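Local coordinates for uncharacterized protein RPA4348 (Rhodopseudomonas palustris, PDB 3DM8) that is of unknown function but belongs to the SnoaL-like branch of the NTF2 superfamily and has been proposed, without proof, to be an isomerase, at residues 4-10 with 74-80; 16-20 with 63-69; 103-108 with 119-124. The contacts are given in a common frame with arbitrary orientation. Where two conformers were deposited one is given. Residues are numbered along the deposited sequence.

Interaction 1 of 3, residues 4-10 with 74-80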
loop_
_atom_site.group_PDB
_atom_site.type_symbol
_atom_site.label_atom_id
_atom_site.label_comp_id
_atom_site.label_asym_id
_atom_site.label_seq_id
_atom_site.Cartn_x
_atom_site.Cartn_y
_atom_site.Cartn_z
ATOM N N HIS A 4 11.037 17.894 -6.087
ATOM C CA HIS A 4 11.020 16.465 -6.321
ATOM C C HIS A 4 10.065 16.104 -7.467
ATOM O O HIS A 4 8.982 16.639 -7.591
ATOM C CB HIS A 4 10.665 15.731 -5.034
ATOM C CG HIS A 4 11.088 14.300 -5.034
ATOM N ND1 HIS A 4 10.393 13.335 -5.709
ATOM C CD2 HIS A 4 12.148 13.673 -4.463
ATOM C CE1 HIS A 4 10.997 12.168 -5.558
ATOM N NE2 HIS A 4 12.060 12.346 -4.790
ATOM N N SER A 5 10.519 15.154 -8.274
ATOM C CA SER A 5 9.770 14.617 -9.415
ATOM C C SER A 5 8.430 14.069 -9.013
ATOM O O SER A 5 7.504 14.013 -9.836
ATOM C CB SER A 5 10.585 13.538 -10.147
ATOM O OG SER A 5 11.705 14.141 -10.816
ATOM N N LEU A 6 8.312 13.661 -7.762
ATOM C CA LEU A 6 7.009 13.113 -7.294
ATOM C C LEU A 6 5.916 14.211 -7.365
ATOM O O LEU A 6 4.771 13.990 -7.793
ATOM C CB LEU A 6 7.130 12.592 -5.876
ATOM C CG LEU A 6 5.824 12.107 -5.242
ATOM C CD1 LEU A 6 5.291 10.889 -6.020
ATOM C CD2 LEU A 6 5.935 11.857 -3.696
ATOM N N TRP A 7 6.310 15.395 -6.932
ATOM C CA TRP A 7 5.391 16.554 -6.916
ATOM C C TRP A 7 5.007 16.976 -8.348
ATOM O O TRP A 7 3.850 17.372 -8.636
ATOM C CB TRP A 7 5.951 17.723 -6.084
ATOM C CG TRP A 7 6.436 17.275 -4.701
ATOM C CD1 TRP A 7 7.643 17.519 -4.146
ATOM C CD2 TRP A 7 5.713 16.488 -3.758
ATOM N NE1 TRP A 7 7.716 16.947 -2.888
ATOM C CE2 TRP A 7 6.550 16.287 -2.643
ATOM C CE3 TRP A 7 4.445 15.915 -3.757
ATOM C CZ2 TRP A 7 6.149 15.557 -1.528
ATOM C CZ3 TRP A 7 4.037 15.198 -2.633
ATOM C CH2 TRP A 7 4.878 15.035 -1.540
ATOM N N ARG A 8 5.984 16.904 -9.233
ATOM C CA ARG A 8 5.763 17.242 -10.655
ATOM C C ARG A 8 4.802 16.251 -11.297
ATOM O O ARG A 8 3.895 16.614 -12.070
ATOM C CB ARG A 8 7.071 17.323 -11.427
ATOM C CG ARG A 8 8.007 18.386 -10.949
ATOM C CD ARG A 8 9.244 18.444 -11.809
ATOM N NE ARG A 8 9.847 17.127 -11.962
ATOM C CZ ARG A 8 9.986 16.491 -13.126
ATOM N NH1 ARG A 8 9.587 17.059 -14.252
ATOM N NH2 ARG A 8 10.551 15.301 -13.156
ATOM N N PHE A 9 4.995 14.985 -10.946
ATOM C CA PHE A 9 4.127 13.920 -11.440
ATOM C C PHE A 9 2.727 14.092 -10.890
ATOM O O PHE A 9 1.742 13.951 -11.595
ATOM C CB PHE A 9 4.685 12.541 -11.054
ATOM C CG PHE A 9 3.734 11.427 -11.255
ATOM C CD1 PHE A 9 3.328 11.054 -12.510
ATOM C CD2 PHE A 9 3.306 10.690 -10.184
ATOM C CE1 PHE A 9 2.432 10.018 -12.695
ATOM C CE2 PHE A 9 2.427 9.622 -10.379
ATOM C CZ PHE A 9 1.980 9.314 -11.633
ATOM N N SER A 10 2.639 14.441 -9.615
ATOM C CA SER A 10 1.358 14.552 -8.952
ATOM C C SER A 10 0.569 15.690 -9.611
ATOM O O SER A 10 -0.644 15.572 -9.838
ATOM C CB SER A 10 1.522 14.767 -7.442
ATOM O OG SER A 10 0.232 14.759 -6.816
ATOM N N ARG A 74 -2.540 13.587 2.055
ATOM C CA ARG A 74 -1.227 12.916 2.034
ATOM C C ARG A 74 -0.852 12.532 3.459
ATOM O O ARG A 74 -0.603 13.410 4.302
ATOM C CB ARG A 74 -0.187 13.885 1.470
ATOM C CG ARG A 74 0.891 13.262 0.603
ATOM C CD ARG A 74 0.490 13.434 -0.879
ATOM N NE ARG A 74 1.277 12.570 -1.759
ATOM C CZ ARG A 74 1.181 12.565 -3.084
ATOM N NH1 ARG A 74 0.323 13.385 -3.683
ATOM N NH2 ARG A 74 1.944 11.740 -3.799
ATOM N N GLU A 75 -0.763 11.224 3.706
ATOM C CA GLU A 75 -0.615 10.676 5.058
ATOM C C GLU A 75 0.805 10.394 5.454
ATOM O O GLU A 75 1.194 10.610 6.592
ATOM C CB GLU A 75 -1.485 9.431 5.221
ATOM C CG GLU A 75 -2.981 9.785 5.170
ATOM C CD GLU A 75 -3.968 8.570 5.083
ATOM O OE1 GLU A 75 -3.582 7.406 4.770
ATOM O OE2 GLU A 75 -5.171 8.802 5.295
ATOM N N SER A 76 1.589 9.879 4.524
ATOM C CA SER A 76 3.012 9.595 4.763
ATOM C C SER A 76 3.710 9.836 3.439
ATOM O O SER A 76 3.161 9.521 2.394
ATOM C CB SER A 76 3.287 8.120 5.134
ATOM O OG SER A 76 2.310 7.518 5.984
ATOM N N VAL A 77 4.906 10.344 3.512
ATOM C CA VAL A 77 5.738 10.552 2.325
ATOM C C VAL A 77 7.192 10.315 2.682
ATOM O O VAL A 77 7.723 10.890 3.639
ATOM C CB VAL A 77 5.618 11.990 1.803
ATOM C CG1 VAL A 77 6.485 12.170 0.572
ATOM C CG2 VAL A 77 4.152 12.344 1.504
ATOM N N MET A 78 7.814 9.444 1.913
ATOM C CA MET A 78 9.209 9.065 2.059
ATOM C C MET A 78 9.937 9.318 0.741
ATOM O O MET A 78 9.737 8.635 -0.245
ATOM C CB MET A 78 9.270 7.600 2.539
ATOM C CG MET A 78 8.473 7.458 3.865
ATOM S SD MET A 78 8.684 5.925 4.871
ATOM C CE MET A 78 7.496 6.038 6.267
ATOM N N LEU A 79 10.737 10.363 0.749
ATOM C CA LEU A 79 11.404 10.849 -0.456
ATOM C C LEU A 79 12.845 10.448 -0.495
ATOM O O LEU A 79 13.574 10.620 0.458
ATOM C CB LEU A 79 11.356 12.352 -0.551
ATOM C CG LEU A 79 10.055 13.092 -0.720
ATOM C CD1 LEU A 79 10.400 14.553 -0.919
ATOM C CD2 LEU A 79 9.248 12.543 -1.865
ATOM N N GLY A 80 13.266 9.940 -1.636
ATOM C CA GLY A 80 14.684 9.743 -1.915
ATOM C C GLY A 80 15.079 10.537 -3.164
ATOM O O GLY A 80 14.277 11.282 -3.712
#
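Both ring nitrogens of His4 are spoken for. His4 ND1 accepts from Leu6 N at 2.9 Å, an N-cap bond at the start of helix 5-19, while His4 NE2 donates to Gly80 O at 2.7 Å, tying the cap to the backbone past Leu79. Leu79 CD2 sits squarely over the imidazole face, 3.9 Å from the ring centroid, a CH-pi contact. This is the N-terminal helix of the NTF2-like cone lying over the curved sheet; the axis of its 5-10 portion passes that of strand 74-79 at 11.1 Å, with 127° between their N-to-C directions, so side chains bridge the gap. Leu6 CD2 reaches Leu79 CD2 at 3.8 Å, and Trp7 CH2 meets Val77 CG1 at 3.9 Å. The Arg74 guanidinium turns one face to Trp7 CZ3. Arg74 NH1 gives Ser10 OG only a weak bond (3.4 Å), its NH2 another weak one to Ser86, and Arg74 NE, buried against Trp7, finds no acceptor. Beyond the interface, Arg8 NH2 donates to Ser5 OG (2.9 Å) and Gly114 O.

Interaction 2 of 3, residues 16-20 with 63-69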
loop_
_atom_site.group_PDB
_atom_site.type_symbol
_atom_site.label_atom_id
_atom_site.label_comp_id
_atom_site.label_asym_id
_atom_site.label_seq_id
_atom_site.Cartn_x
_atom_site.Cartn_y
_atom_site.Cartn_z
ATOM N N ALA A 16 -4.380 15.915 -15.739
ATOM C CA ALA A 16 -4.873 14.945 -16.698
ATOM C C ALA A 16 -6.220 14.452 -16.195
ATOM O O ALA A 16 -7.209 14.431 -16.943
ATOM C CB ALA A 16 -3.906 13.791 -16.926
ATOM N N LEU A 17 -6.291 14.109 -14.919
ATOM C CA LEU A 17 -7.503 13.463 -14.411
ATOM C C LEU A 17 -8.638 14.445 -14.268
ATOM O O LEU A 17 -9.815 14.111 -14.496
ATOM C CB LEU A 17 -7.256 12.781 -13.066
ATOM C CG LEU A 17 -6.241 11.648 -13.094
ATOM C CD1 LEU A 17 -6.277 10.914 -11.730
ATOM C CD2 LEU A 17 -6.377 10.675 -14.264
ATOM N N ASN A 18 -8.305 15.671 -13.876
ATOM C CA ASN A 18 -9.363 16.617 -13.549
ATOM C C ASN A 18 -9.710 17.506 -14.706
ATOM O O ASN A 18 -10.897 17.784 -14.985
ATOM C CB ASN A 18 -9.072 17.394 -12.271
ATOM C CG ASN A 18 -9.710 16.715 -11.057
ATOM O OD1 ASN A 18 -9.845 15.486 -11.043
ATOM N ND2 ASN A 18 -10.140 17.499 -10.073
ATOM N N ASP A 19 -8.690 17.917 -15.442
ATOM C CA ASP A 19 -8.917 18.913 -16.526
ATOM C C ASP A 19 -8.811 18.328 -17.923
ATOM O O ASP A 19 -8.969 19.036 -18.921
ATOM C CB ASP A 19 -7.945 20.097 -16.401
ATOM C CG ASP A 19 -8.147 20.881 -15.136
ATOM O OD1 ASP A 19 -7.220 20.966 -14.309
ATOM O OD2 ASP A 19 -9.254 21.396 -14.935
ATOM N N ARG A 20 -8.537 17.037 -17.979
ATOM C CA ARG A 20 -8.291 16.322 -19.237
ATOM C C ARG A 20 -7.215 16.968 -20.094
ATOM O O ARG A 20 -7.299 16.975 -21.319
ATOM C CB ARG A 20 -9.558 16.171 -20.066
ATOM C CG ARG A 20 -10.738 15.885 -19.259
ATOM C CD ARG A 20 -10.592 14.609 -18.462
ATOM N NE ARG A 20 -10.241 13.428 -19.251
ATOM C CZ ARG A 20 -11.122 12.538 -19.724
ATOM N NH1 ARG A 20 -10.696 11.468 -20.376
ATOM N NH2 ARG A 20 -12.416 12.718 -19.555
ATOM N N ILE A 63 -9.216 6.341 -16.258
ATOM C CA ILE A 63 -9.450 6.840 -14.891
ATOM C C ILE A 63 -10.073 8.244 -14.957
ATOM O O ILE A 63 -11.012 8.532 -14.240
ATOM C CB ILE A 63 -8.144 6.898 -14.017
ATOM C CG1 ILE A 63 -7.639 5.486 -13.778
ATOM C CG2 ILE A 63 -8.436 7.600 -12.702
ATOM C CD1 ILE A 63 -6.198 5.401 -13.201
ATOM N N ALA A 64 -9.539 9.111 -15.816
ATOM C CA ALA A 64 -10.045 10.494 -15.932
ATOM C C ALA A 64 -11.526 10.509 -16.300
ATOM O O ALA A 64 -12.301 11.362 -15.881
ATOM C CB ALA A 64 -9.263 11.273 -16.973
ATOM N N ASP A 65 -11.866 9.588 -17.186
ATOM C CA ASP A 65 -13.253 9.407 -17.655
ATOM C C ASP A 65 -14.181 8.994 -16.539
ATOM O O ASP A 65 -15.345 9.387 -16.519
ATOM C CB ASP A 65 -13.350 8.307 -18.705
ATOM C CG ASP A 65 -13.060 8.791 -20.082
ATOM O OD1 ASP A 65 -12.842 10.006 -20.288
ATOM O OD2 ASP A 65 -13.072 7.944 -20.993
ATOM N N SER A 66 -13.645 8.229 -15.591
ATOM C CA SER A 66 -14.433 7.521 -14.570
ATOM C C SER A 66 -14.672 8.299 -13.275
ATOM O O SER A 66 -15.642 8.016 -12.553
ATOM C CB SER A 66 -13.763 6.212 -14.173
ATOM O OG SER A 66 -13.718 5.318 -15.271
ATOM N N VAL A 67 -13.750 9.195 -12.959
ATOM C CA VAL A 67 -13.742 9.887 -11.669
ATOM C C VAL A 67 -13.361 11.356 -11.778
ATOM O O VAL A 67 -12.697 11.792 -12.705
ATOM C CB VAL A 67 -12.794 9.217 -10.639
ATOM C CG1 VAL A 67 -13.168 7.749 -10.380
ATOM C CG2 VAL A 67 -11.356 9.334 -11.070
ATOM N N ARG A 68 -13.821 12.096 -10.790
ATOM C CA ARG A 68 -13.295 13.409 -10.473
ATOM C C ARG A 68 -12.922 13.474 -9.002
ATOM O O ARG A 68 -13.727 13.186 -8.121
ATOM C CB ARG A 68 -14.329 14.483 -10.802
ATOM C CG ARG A 68 -14.003 15.846 -10.258
ATOM C CD ARG A 68 -14.754 16.960 -10.987
ATOM N NE ARG A 68 -13.893 18.145 -11.029
ATOM C CZ ARG A 68 -13.322 18.631 -12.129
ATOM N NH1 ARG A 68 -12.542 19.701 -12.045
ATOM N NH2 ARG A 68 -13.543 18.063 -13.308
ATOM N N ILE A 69 -11.684 13.896 -8.782
ATOM C CA ILE A 69 -11.108 14.026 -7.453
ATOM C C ILE A 69 -11.343 15.412 -6.941
ATOM O O ILE A 69 -11.062 16.416 -7.638
ATOM C CB ILE A 69 -9.585 13.753 -7.470
ATOM C CG1 ILE A 69 -9.318 12.354 -8.007
ATOM C CG2 ILE A 69 -9.007 13.919 -6.074
ATOM C CD1 ILE A 69 -8.170 12.294 -9.035
#
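Three kinds of interaction join the end of helix 16-19 to the point where helix 63-66 gives way to strand 67-69. The apolar part centres on Leu17. Leu17 CD2 lies 4.0 Å from Ile63 CG2 and also 4.0 Å from Ala64 CB, while Leu17 CD1 meets Ile69 CD1 at 3.6 Å. The small side chain of Ala64 lets the backbones come close, with Leu17 CA and Ala64 CA just 4.2 Å apart. Hydrogen bonds gather at Asn18, whose carboxamide reads both backbone polar groups of Ile69: Asn18 ND2 donates to Ile69 O at 2.8 Å, and Asn18 OD1 accepts a weaker bond from Ile69 N at 3.3 Å. Arg68 NH2 adds a weak bond to Asn18 O (3.1 Å). The charged contact is a salt bridge between the exposed Arg20 and Asp65. Arg20, which leaves the helix with positive phi, folds its guanidinium over Ala64 CB and holds Asp65 OD1 through NH1 (2.6 Å) and NH2 (2.8 Å); Asp65 OD2 pairs with Arg61 in turn. Packing of the N-terminal helix against helix 53-66, which leads directly into strand 67-79 of the curved sheet, is consistent with the NTF2-like alpha+beta cone.

Interaction 3 of 3, residues 103-108 with 119-124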
loop_
_atom_site.group_PDB
_atom_site.type_symbol
_atom_site.label_atom_id
_atom_site.label_comp_id
_atom_site.label_asym_id
_atom_site.label_seq_id
_atom_site.Cartn_x
_atom_site.Cartn_y
_atom_site.Cartn_z
ATOM N N VAL A 103 -10.594 6.630 -1.531
ATOM C CA VAL A 103 -9.614 5.601 -1.900
ATOM C C VAL A 103 -8.316 5.846 -1.161
ATOM O O VAL A 103 -7.758 6.925 -1.267
ATOM C CB VAL A 103 -9.335 5.643 -3.410
ATOM C CG1 VAL A 103 -8.423 4.507 -3.819
ATOM C CG2 VAL A 103 -10.652 5.548 -4.196
ATOM N N ARG A 104 -7.850 4.846 -0.406
ATOM C CA ARG A 104 -6.577 4.962 0.252
ATOM C C ARG A 104 -5.535 4.121 -0.492
ATOM O O ARG A 104 -5.749 2.932 -0.755
ATOM C CB ARG A 104 -6.657 4.468 1.686
ATOM C CG ARG A 104 -5.366 4.660 2.339
ATOM C CD ARG A 104 -5.383 4.238 3.770
ATOM N NE ARG A 104 -5.650 5.389 4.647
ATOM C CZ ARG A 104 -6.788 5.593 5.290
ATOM N NH1 ARG A 104 -7.838 4.797 5.132
ATOM N NH2 ARG A 104 -6.898 6.659 6.052
ATOM N N MET A 105 -4.435 4.758 -0.861
ATOM C CA MET A 105 -3.454 4.126 -1.746
ATOM C C MET A 105 -2.047 4.289 -1.176
ATOM O O MET A 105 -1.760 5.257 -0.498
ATOM C CB MET A 105 -3.499 4.734 -3.146
ATOM C CG MET A 105 -4.859 4.838 -3.782
ATOM S SD MET A 105 -4.811 5.950 -5.254
ATOM C CE MET A 105 -4.553 7.533 -4.483
ATOM N N ALA A 106 -1.202 3.316 -1.486
ATOM C CA ALA A 106 0.229 3.367 -1.221
ATOM C C ALA A 106 0.950 3.242 -2.554
ATOM O O ALA A 106 0.701 2.305 -3.325
ATOM C CB ALA A 106 0.638 2.229 -0.289
ATOM N N LEU A 107 1.807 4.217 -2.814
ATOM C CA LEU A 107 2.469 4.437 -4.110
ATOM C C LEU A 107 3.994 4.371 -3.934
ATOM O O LEU A 107 4.548 5.032 -3.078
ATOM C CB LEU A 107 2.041 5.851 -4.590
ATOM C CG LEU A 107 2.613 6.396 -5.865
ATOM C CD1 LEU A 107 1.964 5.609 -7.005
ATOM C CD2 LEU A 107 2.299 7.889 -5.962
ATOM N N PHE A 108 4.650 3.541 -4.737
ATOM C CA PHE A 108 6.088 3.498 -4.841
ATOM C C PHE A 108 6.513 3.853 -6.224
ATOM O O PHE A 108 6.052 3.232 -7.196
ATOM C CB PHE A 108 6.632 2.104 -4.487
ATOM C CG PHE A 108 6.324 1.671 -3.062
ATOM C CD1 PHE A 108 5.040 1.314 -2.687
ATOM C CD2 PHE A 108 7.324 1.640 -2.135
ATOM C CE1 PHE A 108 4.781 0.936 -1.377
ATOM C CE2 PHE A 108 7.056 1.282 -0.818
ATOM C CZ PHE A 108 5.762 0.919 -0.477
ATOM N N LEU A 119 6.249 2.498 -11.399
ATOM C CA LEU A 119 5.204 2.747 -10.436
ATOM C C LEU A 119 4.519 1.482 -10.004
ATOM O O LEU A 119 4.220 0.585 -10.831
ATOM C CB LEU A 119 4.178 3.749 -11.020
ATOM C CG LEU A 119 2.995 4.132 -10.146
ATOM C CD1 LEU A 119 2.572 5.600 -10.418
ATOM C CD2 LEU A 119 1.714 3.189 -10.278
ATOM N N ARG A 120 4.303 1.398 -8.695
ATOM C CA ARG A 120 3.546 0.313 -8.090
ATOM C C ARG A 120 2.597 0.914 -7.079
ATOM O O ARG A 120 2.977 1.768 -6.262
ATOM C CB ARG A 120 4.461 -0.686 -7.380
ATOM C CG ARG A 120 5.371 -1.519 -8.277
ATOM C CD ARG A 120 4.568 -2.411 -9.196
ATOM N NE ARG A 120 5.401 -3.342 -9.940
ATOM C CZ ARG A 120 5.938 -3.061 -11.124
ATOM N NH1 ARG A 120 6.659 -3.941 -11.755
ATOM N NH2 ARG A 120 5.706 -1.907 -11.675
ATOM N N MET A 121 1.347 0.550 -7.218
ATOM C CA MET A 121 0.303 1.010 -6.323
ATOM C C MET A 121 -0.491 -0.123 -5.740
ATOM O O MET A 121 -0.954 -0.973 -6.442
ATOM C CB MET A 121 -0.648 1.961 -7.035
ATOM C CG MET A 121 -1.765 2.362 -6.138
ATOM S SD MET A 121 -3.011 3.394 -6.886
ATOM C CE MET A 121 -1.890 4.782 -6.956
ATOM N N VAL A 122 -0.621 -0.087 -4.428
ATOM C CA VAL A 122 -1.510 -0.955 -3.629
ATOM C C VAL A 122 -2.572 -0.085 -3.017
ATOM O O VAL A 122 -2.290 0.929 -2.396
ATOM C CB VAL A 122 -0.732 -1.624 -2.453
ATOM C CG1 VAL A 122 -1.604 -2.692 -1.759
ATOM C CG2 VAL A 122 0.500 -2.238 -2.992
ATOM N N LEU A 123 -3.819 -0.503 -3.135
ATOM C CA LEU A 123 -4.880 0.166 -2.409
ATOM C C LEU A 123 -5.881 -0.752 -1.761
ATOM O O LEU A 123 -5.824 -1.971 -1.911
ATOM C CB LEU A 123 -5.646 1.073 -3.351
ATOM C CG LEU A 123 -6.322 0.336 -4.478
ATOM C CD1 LEU A 123 -7.594 1.029 -4.758
ATOM C CD2 LEU A 123 -5.413 0.320 -5.696
ATOM N N ASP A 124 -6.682 -0.138 -0.905
ATOM C CA ASP A 124 -7.705 -0.881 -0.105
ATOM C C ASP A 124 -8.864 -1.167 -1.051
ATOM O O ASP A 124 -9.858 -0.442 -1.161
ATOM C CB ASP A 124 -8.070 -0.130 1.204
ATOM C CG ASP A 124 -9.014 -0.951 2.115
ATOM O OD1 ASP A 124 -9.548 -1.997 1.659
ATOM O OD2 ASP A 124 -9.332 -0.498 3.238
HETATM O O HOH W 1 -9.766 2.283 -0.810
HETATM O O HOH W 2 -9.001 2.106 3.757
#
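Strands 103-108 and 119-123 run antiparallel, their axes 4.6 Å apart, joined by paired hydrogen bonds at Ala106-Val122 and Phe108-Arg120, such as Phe108 N to Arg120 O at 2.9 Å; Asp124 N to Arg104 O (3.2 Å) extends the pairing. On the face of Met105 and Leu107, large side chains interlock: Met105 SD meets Met121 SD at 3.5 Å, and Leu107 CD1 fills the corner formed by Met121 CE (3.9 Å) and Leu119 CD1 (3.5 Å). Farther along, Val103 CG1 rests on Leu123 CD1 at 3.7 Å. The other face is shallower at Ala106, where the missing bulk leaves room for Ala106 of the second subunit, while Val122 packs on Met87 of that subunit. The polar ends find partners beyond the hairpin: Arg104 pairs with Glu75, Arg120 with Asp34, and Asp124 OD1 bonds Thr125 of the second subunit. This beta hairpin lies between strands 83-94 and 33-38 of the NTF2-like sheet, with helix 125-133 packing on Val103 and Leu123 through Leu128.

From the N terminus, helix 5-19 enters interaction 1 with its first turns and interaction 2 with its last. Strand 67-79 serves both in reverse order, so the loop closed by 16-20 with 63-69 falls within the larger one closed by 4-10 with 74-80. These contacts fasten helix 5-19 to the first and later parts of strand 67-79, interaction 2 also taking in helix 53-66. Interaction 3 follows in series, closing the short hairpin loop between strands 100-112 and 115-123. It meets interaction 1 directly, by the Glu75-Arg104 salt bridge and by Leu6 and Phe9 packing on Leu107 and Leu119. Interaction 2 stays about 7 Å from interaction 3 at the nearest atoms, across the chain's centre.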